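Local coordinates for protein predicted DNA-binding transcriptional regulator (Aliivibrio fischeri ES114, PDB 7DWN) that probably binds promoter DNA as a tetrameric LysR-type transcriptional regulator and controls transcription of its target genes, at residues Tyr269-Tyr273 with Trp285-Cys289. Numbering follows the deposited sequence.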
# COMPACT_ATOMS: atom_id res chain seq x y z
N TYR A 269 11.14 19.40 -21.97
CA TYR A 269 9.74 19.80 -21.92
C TYR A 269 9.34 20.26 -20.52
O TYR A 269 9.93 19.86 -19.51
CB TYR A 269 8.81 18.65 -22.30
CG TYR A 269 8.82 18.24 -23.75
CD1 TYR A 269 9.84 17.45 -24.27
CD2 TYR A 269 7.78 18.61 -24.59
CE1 TYR A 269 9.83 17.06 -25.59
CE2 TYR A 269 7.77 18.23 -25.92
CZ TYR A 269 8.79 17.45 -26.41
OH TYR A 269 8.77 17.08 -27.73
N ALA A 270 8.30 21.10 -20.51
CA ALA A 270 7.48 21.33 -19.34
C ALA A 270 6.22 20.47 -19.46
O ALA A 270 5.58 20.45 -20.52
CB ALA A 270 7.10 22.81 -19.21
N TYR A 271 5.88 19.76 -18.39
CA TYR A 271 4.72 18.90 -18.35
C TYR A 271 3.82 19.32 -17.19
O TYR A 271 4.29 19.85 -16.18
CB TYR A 271 5.10 17.42 -18.16
CG TYR A 271 6.07 16.85 -19.17
CD1 TYR A 271 5.69 16.67 -20.50
CD2 TYR A 271 7.35 16.45 -18.80
CE1 TYR A 271 6.57 16.13 -21.43
CE2 TYR A 271 8.23 15.91 -19.72
CZ TYR A 271 7.83 15.75 -21.03
OH TYR A 271 8.70 15.22 -21.96
N ARG A 272 2.52 19.08 -17.35
CA ARG A 272 1.56 19.35 -16.30
C ARG A 272 0.39 18.39 -16.45
O ARG A 272 0.20 17.77 -17.50
CB ARG A 272 1.08 20.80 -16.32
CG ARG A 272 0.50 21.24 -17.66
CD ARG A 272 0.12 22.71 -17.66
NE ARG A 272 -1.15 22.96 -17.00
CZ ARG A 272 -1.69 24.17 -16.85
NH1 ARG A 272 -1.05 25.24 -17.31
NH2 ARG A 272 -2.86 24.31 -16.24
N TYR A 273 -0.40 18.26 -15.39
CA TYR A 273 -1.58 17.41 -15.39
C TYR A 273 -2.87 18.15 -15.11
O TYR A 273 -3.91 17.76 -15.64
CB TYR A 273 -1.42 16.27 -14.38
CG TYR A 273 -2.59 15.31 -14.36
CD1 TYR A 273 -2.75 14.35 -15.34
CD2 TYR A 273 -3.55 15.38 -13.35
CE1 TYR A 273 -3.82 13.48 -15.33
CE2 TYR A 273 -4.63 14.51 -13.33
CZ TYR A 273 -4.76 13.56 -14.33
OH TYR A 273 -5.82 12.69 -14.32
N TRP A 285 3.83 28.68 -15.74
CA TRP A 285 3.68 27.91 -16.97
C TRP A 285 3.78 28.81 -18.20
O TRP A 285 4.42 28.44 -19.20
CB TRP A 285 2.35 27.16 -16.96
CG TRP A 285 2.11 26.36 -18.21
CD1 TRP A 285 1.39 26.75 -19.30
CD2 TRP A 285 2.58 25.04 -18.48
NE1 TRP A 285 1.39 25.75 -20.24
CE2 TRP A 285 2.11 24.69 -19.76
CE3 TRP A 285 3.36 24.12 -17.77
CZ2 TRP A 285 2.39 23.46 -20.35
CZ3 TRP A 285 3.63 22.90 -18.35
CH2 TRP A 285 3.15 22.58 -19.63
N SER A 286 3.16 29.99 -18.15
CA SER A 286 3.24 30.92 -19.27
C SER A 286 4.67 31.37 -19.51
O SER A 286 5.11 31.47 -20.66
CB SER A 286 2.34 32.13 -19.01
OG SER A 286 2.63 33.19 -19.90
N ILE A 287 5.42 31.64 -18.44
CA ILE A 287 6.80 32.07 -18.60
C ILE A 287 7.66 30.93 -19.14
O ILE A 287 8.59 31.17 -19.93
CB ILE A 287 7.33 32.63 -17.27
CG1 ILE A 287 6.57 33.91 -16.93
CG2 ILE A 287 8.83 32.90 -17.35
CD1 ILE A 287 6.75 34.39 -15.52
N LEU A 288 7.36 29.69 -18.76
CA LEU A 288 8.07 28.55 -19.32
C LEU A 288 7.78 28.38 -20.81
O LEU A 288 8.69 28.13 -21.61
CB LEU A 288 7.71 27.27 -18.56
CG LEU A 288 8.44 27.06 -17.24
CD1 LEU A 288 7.77 25.97 -16.44
CD2 LEU A 288 9.89 26.71 -17.52
N CYS A 289 6.50 28.52 -21.20
CA CYS A 289 6.15 28.44 -22.61
C CYS A 289 6.75 29.58 -23.42
O CYS A 289 6.85 29.48 -24.64
CB CYS A 289 4.63 28.43 -22.78
SG CYS A 289 3.79 27.02 -22.04
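Start with Arg-272, whose side chain runs across one face of the Trp-285 indole. Its CD sits 3.3 Å from the centroid of the six-membered ring, only 3° off the normal, a CH-pi contact; CZ lies 4.6 Å from the centroid of the five-membered ring, a cation-pi contact over the same face, with NH1 3.5 Å from CG of Trp-285. The guanidinium presents its edge to the indole rather than stacking flat, and NH2 reaches Glu-282 in a salt bridge and the carbonyl of Gln-274 in a hydrogen bond.

In the LysR substrate-binding domain, which has the periplasmic-binding-protein fold, this is helix 279-290 packing on the sheet in which strand 264-272 pairs with 145-149 and 160-174: the chain turns and returns nearly antiparallel (153°), the local axes 9.7 Å apart.

The far end of the indole meets the strand backbone: Ala-270 O lies 3.4 Å from Trp-285 CH2. Ala-270 CB meets Trp-285 CZ3 at 3.6 Å and, one helical turn on, Leu-288 CD1 at 4.3 Å; the small alanine leaves space for the indole above the strand. Leu-288 also packs on Ile-145 and Leu-147. On the strand's other face, Tyr-271 OH hydrogen-bonds to Phe-149 O.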